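Local coordinates for protein lysyl oxidase (Pichia pastoris, PDB 1W7C) that is a copper- and topaquinone-dependent amine oxidase that probably oxidises primary amines, including peptidyl lysine side chains, to aldehydes, at residues Arg330-Tyr344 with Ser486-Val500. Numbering follows the deposited sequence. Where two conformers were deposited one is given.
With CU (copper (II) ion), chain C; CA (calcium ion), chain D.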
ATOM      1  N   ARG A 330       2.133 -21.180 -16.973  1.00 15.66           N
ATOM      2  CA  ARG A 330       1.924 -21.219 -15.542  1.00 15.03           C
ATOM      3  C   ARG A 330       3.015 -20.409 -14.846  1.00 14.27           C
ATOM      4  O   ARG A 330       4.189 -20.627 -15.088  1.00 15.69           O
ATOM      5  CB  ARG A 330       2.011 -22.653 -15.030  1.00 15.59           C
ATOM      6  CG  ARG A 330       1.794 -22.794 -13.566  1.00 15.12           C
ATOM      7  CD  ARG A 330       1.953 -24.226 -13.037  1.00 16.16           C
ATOM      8  NE  ARG A 330       1.047 -25.082 -13.800  1.00 16.91           N
ATOM      9  CZ  ARG A 330       1.373 -25.935 -14.775  1.00 16.85           C
ATOM     10  NH1 ARG A 330       2.627 -26.266 -15.020  1.00 17.62           N
ATOM     11  NH2 ARG A 330       0.398 -26.501 -15.466  1.00 18.81           N
ATOM     12  N   ILE A 331       2.594 -19.503 -13.983  1.00 14.04           N
ATOM     13  CA  ILE A 331       3.500 -18.823 -13.062  1.00 14.29           C
ATOM     14  C   ILE A 331       3.400 -19.314 -11.621  1.00 14.33           C
ATOM     15  O   ILE A 331       4.381 -19.238 -10.902  1.00 14.48           O
ATOM     16  CB  ILE A 331       3.364 -17.298 -13.133  1.00 16.90           C
ATOM     17  CG1 ILE A 331       1.979 -16.808 -12.746  1.00 16.73           C
ATOM     18  CG2 ILE A 331       3.795 -16.763 -14.504  1.00 19.03           C
ATOM     19  CD1 ILE A 331       1.939 -15.367 -12.360  1.00 17.99           C
ATOM     20  N   VAL A 332       2.227 -19.807 -11.221  1.00 14.31           N
ATOM     21  CA  VAL A 332       2.047 -20.273  -9.831  1.00 14.58           C
ATOM     22  C   VAL A 332       1.213 -21.569  -9.878  1.00 14.53           C
ATOM     23  O   VAL A 332       0.093 -21.574 -10.375  1.00 15.56           O
ATOM     24  CB  VAL A 332       1.293 -19.217  -8.962  1.00 13.69           C
ATOM     25  CG1 VAL A 332       0.962 -19.802  -7.575  1.00 16.25           C
ATOM     26  CG2 VAL A 332       2.060 -17.931  -8.855  1.00 15.05           C
ATOM     27  N   TYR A 333       1.779 -22.639  -9.328  1.00 13.92           N
ATOM     28  CA  TYR A 333       1.064 -23.897  -9.241  1.00 14.47           C
ATOM     29  C   TYR A 333      -0.071 -23.832  -8.213  1.00 13.57           C
ATOM     30  O   TYR A 333      -1.193 -24.236  -8.497  1.00 14.08           O
ATOM     31  CB  TYR A 333       2.013 -25.077  -8.957  1.00 14.29           C
ATOM     32  CG  TYR A 333       1.194 -26.350  -8.701  1.00 14.34           C
ATOM     33  CD1 TYR A 333       0.559 -26.995  -9.743  1.00 16.69           C
ATOM     34  CD2 TYR A 333       1.035 -26.865  -7.416  1.00 14.82           C
ATOM     35  CE1 TYR A 333      -0.255 -28.097  -9.509  1.00 16.39           C
ATOM     36  CE2 TYR A 333       0.241 -27.958  -7.164  1.00 16.34           C
ATOM     37  CZ  TYR A 333      -0.405 -28.574  -8.228  1.00 15.48           C
ATOM     38  OH  TYR A 333      -1.229 -29.635  -8.004  1.00 16.53           O
ATOM     39  N   GLU A 334       0.263 -23.306  -7.031  1.00 13.70           N
ATOM     40  CA  GLU A 334      -0.663 -23.196  -5.906  1.00 14.12           C
ATOM     41  C   GLU A 334      -0.428 -21.885  -5.197  1.00 12.41           C
ATOM     42  O   GLU A 334       0.722 -21.574  -4.881  1.00 13.41           O
ATOM     43  CB  GLU A 334      -0.411 -24.344  -4.915  1.00 14.68           C
ATOM     44  CG  GLU A 334      -1.289 -24.274  -3.667  1.00 15.03           C
ATOM     45  CD  GLU A 334      -1.085 -25.383  -2.654  1.00 15.54           C
ATOM     46  OE1 GLU A 334      -1.772 -25.317  -1.615  1.00 16.19           O
ATOM     47  OE2 GLU A 334      -0.252 -26.308  -2.881  1.00 14.77           O
ATOM     48  N   LEU A 335      -1.526 -21.170  -4.948  1.00 12.98           N
ATOM     49  CA  LEU A 335      -1.499 -19.991  -4.078  1.00 13.37           C
ATOM     50  C   LEU A 335      -2.573 -20.243  -3.033  1.00 11.99           C
ATOM     51  O   LEU A 335      -3.750 -20.314  -3.382  1.00 13.44           O
ATOM     52  CB  LEU A 335      -1.780 -18.709  -4.888  1.00 13.41           C
ATOM     53  CG  LEU A 335      -1.977 -17.431  -4.065  1.00 13.45           C
ATOM     54  CD1 LEU A 335      -0.736 -17.105  -3.255  1.00 14.94           C
ATOM     55  CD2 LEU A 335      -2.309 -16.280  -4.972  1.00 14.76           C
ATOM     56  N   SER A 336      -2.212 -20.340  -1.778  1.00 13.10           N
ATOM     57  CA  SER A 336      -3.221 -20.711  -0.787  1.00 13.21           C
ATOM     58  C   SER A 336      -2.873 -20.106   0.578  1.00 12.35           C
ATOM     59  O   SER A 336      -1.818 -20.354   1.155  1.00 13.19           O
ATOM     60  CB  SER A 336      -3.333 -22.232  -0.660  1.00 13.97           C
ATOM     61  OG  SER A 336      -2.066 -22.807  -0.417  1.00 16.31           O
ATOM     62  N   LEU A 337      -3.807 -19.326   1.100  1.00 13.35           N
ATOM     63  CA  LEU A 337      -3.747 -18.955   2.516  1.00 12.60           C
ATOM     64  C   LEU A 337      -3.675 -20.223   3.353  1.00 14.10           C
ATOM     65  O   LEU A 337      -4.445 -21.170   3.128  1.00 13.87           O
ATOM     66  CB  LEU A 337      -5.002 -18.169   2.872  1.00 13.50           C
ATOM     67  CG  LEU A 337      -5.128 -17.779   4.349  1.00 14.05           C
ATOM     68  CD1 LEU A 337      -4.110 -16.730   4.751  1.00 16.08           C
ATOM     69  CD2 LEU A 337      -6.541 -17.337   4.638  1.00 17.06           C
ATOM     70  N   GLN A 338      -2.808 -20.204   4.356  1.00 12.84           N
ATOM     71  CA  GLN A 338      -2.546 -21.366   5.183  1.00 12.75           C
ATOM     72  C   GLN A 338      -3.050 -21.266   6.609  1.00 13.66           C
ATOM     73  O   GLN A 338      -3.462 -22.259   7.190  1.00 13.76           O
ATOM     74  CB  GLN A 338      -1.027 -21.597   5.255  1.00 13.18           C
ATOM     75  CG  GLN A 338      -0.487 -22.030   3.935  1.00 13.97           C
ATOM     76  CD  GLN A 338      -0.910 -23.408   3.563  1.00 14.68           C
ATOM     77  OE1 GLN A 338      -0.790 -24.336   4.363  1.00 14.82           O
ATOM     78  NE2 GLN A 338      -1.432 -23.550   2.353  1.00 14.21           N
ATOM     79  N   GLU A 339      -2.966 -20.077   7.182  1.00 13.46           N
ATOM     80  CA  GLU A 339      -3.222 -19.885   8.625  1.00 13.15           C
ATOM     81  C   GLU A 339      -3.311 -18.419   8.905  1.00 12.51           C
ATOM     82  O   GLU A 339      -2.712 -17.598   8.207  1.00 13.07           O
ATOM     83  CB  GLU A 339      -2.143 -20.528   9.481  1.00 13.62           C
ATOM     84  CG  GLU A 339      -2.248 -20.419  11.001  1.00 15.99           C
ATOM     85  CD  GLU A 339      -3.504 -21.060  11.604  1.00 14.53           C
ATOM     86  OE1 GLU A 339      -4.635 -20.566  11.363  1.00 14.14           O
ATOM     87  OE2 GLU A 339      -3.341 -22.042  12.395  1.00 14.40           O
ATOM     88  N   LEU A 340      -4.086 -18.100   9.921  1.00 13.16           N
ATOM     89  CA  LEU A 340      -4.178 -16.754  10.465  1.00 13.78           C
ATOM     90  C   LEU A 340      -4.183 -16.886  11.970  1.00 12.70           C
ATOM     91  O   LEU A 340      -4.994 -17.641  12.530  1.00 16.19           O
ATOM     92  CB  LEU A 340      -5.436 -15.981  10.041  1.00 20.00           C
ATOM     93  CG  LEU A 340      -5.980 -15.966   8.676  1.00 26.21           C
ATOM     94  CD1 LEU A 340      -6.746 -17.238   8.457  1.00 42.59           C
ATOM     95  CD2 LEU A 340      -6.919 -14.722   8.533  1.00 45.26           C
ATOM     96  N   ILE A 341      -3.307 -16.152  12.631  1.00 13.50           N
ATOM     97  CA  ILE A 341      -3.189 -16.160  14.093  1.00 12.86           C
ATOM     98  C   ILE A 341      -3.525 -14.785  14.646  1.00 13.34           C
ATOM     99  O   ILE A 341      -3.341 -13.749  13.983  1.00 13.56           O
ATOM    100  CB  ILE A 341      -1.800 -16.628  14.609  1.00 13.21           C
ATOM    101  CG1 ILE A 341      -0.702 -15.701  14.092  1.00 13.98           C
ATOM    102  CG2 ILE A 341      -1.612 -18.092  14.215  1.00 14.77           C
ATOM    103  CD1 ILE A 341       0.670 -15.937  14.779  1.00 14.98           C
ATOM    104  N   ALA A 342      -4.018 -14.791  15.871  1.00 13.90           N
ATOM    105  CA  ALA A 342      -4.228 -13.569  16.613  1.00 14.04           C
ATOM    106  C   ALA A 342      -3.705 -13.804  18.010  1.00 14.58           C
ATOM    107  O   ALA A 342      -4.289 -14.604  18.768  1.00 14.72           O
ATOM    108  CB  ALA A 342      -5.694 -13.178  16.643  1.00 15.80           C
ATOM    109  N   GLU A 343      -2.568 -13.182  18.333  1.00 14.52           N
ATOM    110  CA  GLU A 343      -1.830 -13.466  19.529  1.00 13.91           C
ATOM    111  C   GLU A 343      -1.795 -12.216  20.417  1.00 15.21           C
ATOM    112  O   GLU A 343      -1.228 -11.191  20.018  1.00 13.93           O
ATOM    113  CB  GLU A 343      -0.400 -13.876  19.169  1.00 14.23           C
ATOM    114  CG  GLU A 343       0.462 -14.236  20.374  1.00 14.80           C
ATOM    115  CD  GLU A 343       1.916 -14.458  20.048  1.00 14.61           C
ATOM    116  OE1 GLU A 343       2.614 -14.983  20.937  1.00 15.55           O
ATOM    117  OE2 GLU A 343       2.369 -14.025  18.963  1.00 15.15           O
ATOM    118  N   TYR A 344      -2.389 -12.314  21.594  1.00 14.90           N
ATOM    119  CA  TYR A 344      -2.595 -11.165  22.491  1.00 15.19           C
ATOM    120  C   TYR A 344      -1.542 -11.087  23.563  1.00 15.69           C
ATOM    121  O   TYR A 344      -1.053 -12.130  24.027  1.00 17.35           O
ATOM    122  CB  TYR A 344      -4.009 -11.226  23.125  1.00 15.86           C
ATOM    123  CG  TYR A 344      -5.098 -10.968  22.118  1.00 14.69           C
ATOM    124  CD1 TYR A 344      -5.409 -11.906  21.144  1.00 15.63           C
ATOM    125  CD2 TYR A 344      -5.815  -9.757  22.091  1.00 16.08           C
ATOM    126  CE1 TYR A 344      -6.355 -11.660  20.191  1.00 16.38           C
ATOM    127  CE2 TYR A 344      -6.752  -9.513  21.119  1.00 17.28           C
ATOM    128  CZ  TYR A 344      -7.010 -10.466  20.177  1.00 16.94           C
ATOM    129  OH  TYR A 344      -7.951 -10.195  19.224  1.00 20.91           O
ATOM    130  N   SER A 486      -6.627  -4.124  24.112  0.60 16.82           N
ATOM    131  CA  SER A 486      -5.561  -5.103  24.249  0.60 18.95           C
ATOM    132  C   SER A 486      -4.682  -5.258  22.991  0.60 19.34           C
ATOM    133  O   SER A 486      -5.134  -5.495  21.901  0.60 19.24           O
ATOM    134  CB  SER A 486      -6.137  -6.467  24.629  0.60 32.92           C
ATOM    135  OG  SER A 486      -6.539  -6.489  25.986  0.60 20.54           O
ATOM    136  N   PHE A 487      -3.407  -5.218  23.200  0.60 20.35           N
ATOM    137  CA  PHE A 487      -2.439  -5.311  22.133  1.00 16.22           C
ATOM    138  C   PHE A 487      -2.297  -6.717  21.548  1.00 16.01           C
ATOM    139  O   PHE A 487      -2.204  -7.697  22.300  1.00 17.54           O
ATOM    140  CB  PHE A 487      -1.159  -4.892  22.836  1.00 19.13           C
ATOM    141  CG  PHE A 487       0.088  -4.804  22.002  1.00 16.74           C
ATOM    142  CD1 PHE A 487       1.334  -4.954  22.631  1.00 20.41           C
ATOM    143  CD2 PHE A 487       0.077  -4.434  20.687  1.00 15.96           C
ATOM    144  CE1 PHE A 487       2.508  -4.814  21.923  1.00 27.24           C
ATOM    145  CE2 PHE A 487       1.278  -4.299  19.979  1.00 18.23           C
ATOM    146  CZ  PHE A 487       2.466  -4.500  20.591  1.00 23.00           C
ATOM    147  N   HIS A 488      -2.317  -6.837  20.223  1.00 15.56           N
ATOM    148  CA  HIS A 488      -2.217  -8.154  19.610  1.00 15.77           C
ATOM    149  C   HIS A 488      -1.577  -8.072  18.248  1.00 14.63           C
ATOM    150  O   HIS A 488      -1.567  -7.020  17.602  1.00 15.61           O
ATOM    151  CB  HIS A 488      -3.579  -8.841  19.534  1.00 16.77           C
ATOM    152  CG  HIS A 488      -4.599  -8.041  18.778  1.00 16.17           C
ATOM    153  ND1 HIS A 488      -5.231  -6.942  19.329  1.00 18.45           N
ATOM    154  CD2 HIS A 488      -5.075  -8.144  17.502  1.00 17.84           C
ATOM    155  CE1 HIS A 488      -6.048  -6.409  18.429  1.00 20.84           C
ATOM    156  NE2 HIS A 488      -5.981  -7.122  17.315  1.00 18.49           N
ATOM    157  N   ASP A 489      -1.005  -9.199  17.825  1.00 13.68           N
ATOM    158  CA  ASP A 489      -0.530  -9.385  16.477  1.00 14.08           C
ATOM    159  C   ASP A 489      -1.500 -10.242  15.689  1.00 13.55           C
ATOM    160  O   ASP A 489      -1.958 -11.276  16.170  1.00 15.03           O
ATOM    161  CB  ASP A 489       0.820 -10.113  16.461  1.00 14.42           C
ATOM    162  CG  ASP A 489       1.993  -9.220  16.765  1.00 14.31           C
ATOM    163  OD1 ASP A 489       1.866  -7.972  16.643  1.00 15.15           O
ATOM    164  OD2 ASP A 489       3.064  -9.715  17.143  1.00 14.85           O
ATOM    165  N   HIS A 490      -1.811  -9.793  14.485  1.00 13.70           N
ATOM    166  CA  HIS A 490      -2.408 -10.616  13.437  1.00 13.70           C
ATOM    167  C   HIS A 490      -1.259 -11.042  12.523  1.00 14.35           C
ATOM    168  O   HIS A 490      -0.496 -10.180  12.087  1.00 15.52           O
ATOM    169  CB  HIS A 490      -3.379  -9.818  12.591  1.00 15.01           C
ATOM    170  CG  HIS A 490      -4.556  -9.286  13.339  1.00 16.88           C
ATOM    171  ND1 HIS A 490      -5.723  -9.998  13.498  1.00 19.23           N
ATOM    172  CD2 HIS A 490      -4.782  -8.056  13.873  1.00 19.04           C
ATOM    173  CE1 HIS A 490      -6.605  -9.246  14.133  1.00 19.91           C
ATOM    174  NE2 HIS A 490      -6.053  -8.064  14.382  1.00 20.25           N
ATOM    175  N   VAL A 491      -1.142 -12.329  12.203  1.00 12.64           N
ATOM    176  CA  VAL A 491      -0.170 -12.784  11.215  1.00 13.05           C
ATOM    177  C   VAL A 491      -0.824 -13.849  10.347  1.00 13.35           C
ATOM    178  O   VAL A 491      -1.548 -14.717  10.863  1.00 13.72           O
ATOM    179  CB  VAL A 491       1.168 -13.292  11.804  1.00 13.83           C
ATOM    180  CG1 VAL A 491       2.258 -13.261  10.729  1.00 15.04           C
ATOM    181  CG2 VAL A 491       1.594 -12.491  13.016  1.00 15.20           C
ATOM    182  N   LEU A 492      -0.620 -13.768   9.048  1.00 12.17           N
ATOM    183  CA  LEU A 492      -1.262 -14.637   8.040  1.00 12.80           C
ATOM    184  C   LEU A 492      -0.129 -15.242   7.208  1.00 12.60           C
ATOM    185  O   LEU A 492       0.765 -14.513   6.794  1.00 14.22           O
ATOM    186  CB  LEU A 492      -2.194 -13.853   7.087  1.00 15.79           C
ATOM    187  CG  LEU A 492      -3.455 -13.275   7.652  1.00 18.85           C
ATOM    188  CD1 LEU A 492      -3.186 -11.953   8.328  1.00 20.88           C
ATOM    189  CD2 LEU A 492      -4.510 -13.106   6.550  1.00 24.56           C
ATOM    190  N   ASN A 493      -0.206 -16.537   6.920  1.00 12.94           N
ATOM    191  CA  ASN A 493       0.766 -17.251   6.095  1.00 12.22           C
ATOM    192  C   ASN A 493       0.122 -17.628   4.775  1.00 12.05           C
ATOM    193  O   ASN A 493      -0.966 -18.199   4.760  1.00 13.24           O
ATOM    194  CB  ASN A 493       1.245 -18.520   6.798  1.00 12.28           C
ATOM    195  CG  ASN A 493       2.375 -19.190   6.085  1.00 13.91           C
ATOM    196  OD1 ASN A 493       2.219 -20.309   5.588  1.00 13.65           O
ATOM    197  ND2 ASN A 493       3.560 -18.548   6.069  1.00 13.86           N
ATOM    198  N   TYR A 494       0.829 -17.335   3.682  1.00 12.40           N
ATOM    199  CA  TYR A 494       0.427 -17.765   2.351  1.00 12.07           C
ATOM    200  C   TYR A 494       1.476 -18.699   1.749  1.00 12.74           C
ATOM    201  O   TYR A 494       2.658 -18.409   1.721  1.00 13.03           O
ATOM    202  CB  TYR A 494       0.281 -16.560   1.432  1.00 13.41           C
ATOM    203  CG  TYR A 494      -0.865 -15.616   1.774  1.00 12.35           C
ATOM    204  CD1 TYR A 494      -0.698 -14.658   2.764  1.00 12.97           C
ATOM    205  CD2 TYR A 494      -2.071 -15.671   1.117  1.00 13.61           C
ATOM    206  CE1 TYR A 494      -1.744 -13.803   3.094  1.00 13.75           C
ATOM    207  CE2 TYR A 494      -3.092 -14.834   1.421  1.00 13.31           C
ATOM    208  CZ  TYR A 494      -2.920 -13.887   2.413  1.00 13.41           C
ATOM    209  OH  TYR A 494      -3.940 -13.003   2.704  1.00 15.97           O
ATOM    210  N   LYS A 495       1.007 -19.822   1.219  1.00 12.64           N
ATOM    211  CA  LYS A 495       1.838 -20.717   0.425  1.00 12.16           C
ATOM    212  C   LYS A 495       1.827 -20.205  -1.008  1.00 11.95           C
ATOM    213  O   LYS A 495       0.762 -20.163  -1.646  1.00 13.51           O
ATOM    214  CB  LYS A 495       1.302 -22.138   0.493  1.00 13.15           C
ATOM    215  CG  LYS A 495       2.188 -23.163  -0.162  1.00 14.15           C
ATOM    216  CD  LYS A 495       1.495 -24.523  -0.159  1.00 15.35           C
ATOM    217  CE  LYS A 495       2.391 -25.653  -0.699  1.00 15.04           C
ATOM    218  NZ  LYS A 495       1.581 -26.919  -0.793  1.00 14.67           N
ATOM    219  N   VAL A 496       2.980 -19.765  -1.501  1.00 12.50           N
ATOM    220  CA  VAL A 496       3.101 -19.170  -2.818  1.00 12.85           C
ATOM    221  C   VAL A 496       4.056 -20.053  -3.614  1.00 12.45           C
ATOM    222  O   VAL A 496       5.288 -19.873  -3.594  1.00 13.43           O
ATOM    223  CB  VAL A 496       3.639 -17.706  -2.723  1.00 13.57           C
ATOM    224  CG1 VAL A 496       3.674 -17.054  -4.085  1.00 14.38           C
ATOM    225  CG2 VAL A 496       2.811 -16.847  -1.765  1.00 13.75           C
ATOM    226  N   ASP A 497       3.499 -21.034  -4.302  1.00 12.97           N
ATOM    227  CA  ASP A 497       4.301 -21.989  -5.046  1.00 13.68           C
ATOM    228  C   ASP A 497       4.467 -21.467  -6.469  1.00 13.91           C
ATOM    229  O   ASP A 497       3.887 -21.947  -7.441  1.00 14.35           O
ATOM    230  CB  ASP A 497       3.677 -23.375  -4.983  1.00 13.88           C
ATOM    231  CG  ASP A 497       4.473 -24.411  -5.688  1.00 14.55           C
ATOM    232  OD1 ASP A 497       5.667 -24.136  -6.057  1.00 13.85           O
ATOM    233  OD2 ASP A 497       3.968 -25.551  -5.876  1.00 15.19           O
ATOM    234  N   LEU A 498       5.346 -20.480  -6.577  1.00 14.16           N
ATOM    235  CA  LEU A 498       5.787 -19.925  -7.855  1.00 13.39           C
ATOM    236  C   LEU A 498       6.544 -21.026  -8.586  1.00 13.46           C
ATOM    237  O   LEU A 498       7.394 -21.680  -7.976  1.00 12.86           O
ATOM    238  CB  LEU A 498       6.714 -18.697  -7.622  1.00 14.21           C
ATOM    239  CG  LEU A 498       5.953 -17.380  -7.421  1.00 14.48           C
ATOM    240  CD1 LEU A 498       6.792 -16.428  -6.543  1.00 16.10           C
ATOM    241  CD2 LEU A 498       5.629 -16.735  -8.736  1.00 14.56           C
ATOM    242  N   ASP A 499       6.314 -21.137  -9.882  1.00 13.70           N
ATOM    243  CA  ASP A 499       7.046 -22.033 -10.772  1.00 13.91           C
ATOM    244  C   ASP A 499       7.393 -21.156 -11.999  1.00 14.43           C
ATOM    245  O   ASP A 499       6.644 -21.114 -12.990  1.00 15.65           O
ATOM    246  CB  ASP A 499       6.182 -23.213 -11.243  1.00 13.83           C
ATOM    247  CG  ASP A 499       6.007 -24.312 -10.225  1.00 14.09           C
ATOM    248  OD1 ASP A 499       6.666 -24.345  -9.161  1.00 15.07           O
ATOM    249  OD2 ASP A 499       5.148 -25.222 -10.510  1.00 15.39           O
ATOM    250  N   VAL A 500       8.441 -20.370 -11.878  1.00 14.21           N
ATOM    251  CA  VAL A 500       8.760 -19.391 -12.904  1.00 14.12           C
ATOM    252  C   VAL A 500       9.550 -20.032 -14.030  1.00 15.22           C
ATOM    253  O   VAL A 500      10.667 -20.487 -13.832  1.00 16.49           O
ATOM    254  CB  VAL A 500       9.552 -18.201 -12.304  1.00 15.36           C
ATOM    255  CG1 VAL A 500       9.775 -17.163 -13.368  1.00 16.46           C
ATOM    256  CG2 VAL A 500       8.789 -17.622 -11.141  1.00 16.07           C
TER
HETATM  257 CU    CU C 801      -6.749  -6.555  15.527  1.00 20.69          CU
HETATM  258 CA    CA D 802       7.639 -23.867  -7.163  1.00 13.64          CA
HETATM  259  O   HOH W   1       5.028 -25.681 -13.308  1.00 18.11           O
HETATM  260  O   HOH W   2       2.298 -26.833  -4.005  1.00 16.33           O
HETATM  261  O   HOH W   3      -5.421 -12.574  12.519  1.00 24.92           O
HETATM  262  O   HOH W   4       3.291 -11.476  19.135  1.00 15.68           O
HETATM  263  O   HOH W   5      -8.853  -7.049  15.969  1.00 33.71           O
HETATM  264  O   HOH W   6       9.747 -23.488  -8.297  1.00 13.86           O
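Fully extended side chains bring Glu334 and Lys495 together: both swing CG opposite the backbone N (chi1 177° and -173°) and stay straight beyond it, so that they cross and Lys495 NZ forms a salt bridge with Glu334 OE2 at 2.8 Å, meeting it from above the carboxylate plane. The other oxygen, OE1, accepts the hydroxyl of Ser336, and a water bridges OE2 to Asp497 OD2, so both carboxylate oxygens are held. With an alanine here instead of Glu334, the buried Lys495 ammonium is likely to lose its charge partner and the Ser336 hydroxyl its acceptor.

Strands 334-344 and 488-498 run antiparallel, joined by backbone hydrogen bonds, with a beta bulge between Leu337 and Glu339 that shifts the pairing by one residue. On the face opposite the salt bridge, Leu337 CD1 lies over the Tyr494 ring in a CH-pi contact, 4.0 Å from its centroid, while Leu340 CD2 meets Leu492 CD2 at 3.5 Å. At the far end His488 CB sits over the centre of the Tyr344 ring, and the two ring planes, inclined at 19°, are displaced so that they scarcely overlap. His488 ND1 donates to Ser486 O almost in the imidazole plane, which helps fix the ring's rotation while NE2 binds copper at 2.0 Å. His490 NE2 is a second ligand, and its ND1 donates to a water that also bonds to Ile341 O.

His654 completes the histidine set of the copper site in this amine oxidase domain. At the other end the carboxylates of Asp497 and Asp499 and the Leu498 carbonyl bind a calcium ion together with Asp643 and the Ile644 carbonyl. Strand 318-326 flanks 330-344 and strand 642-654 flanks 488-498, strand 452-458 packs on Leu335, Leu492 and Tyr494, and helix 65-73 touches Arg330 and Tyr333.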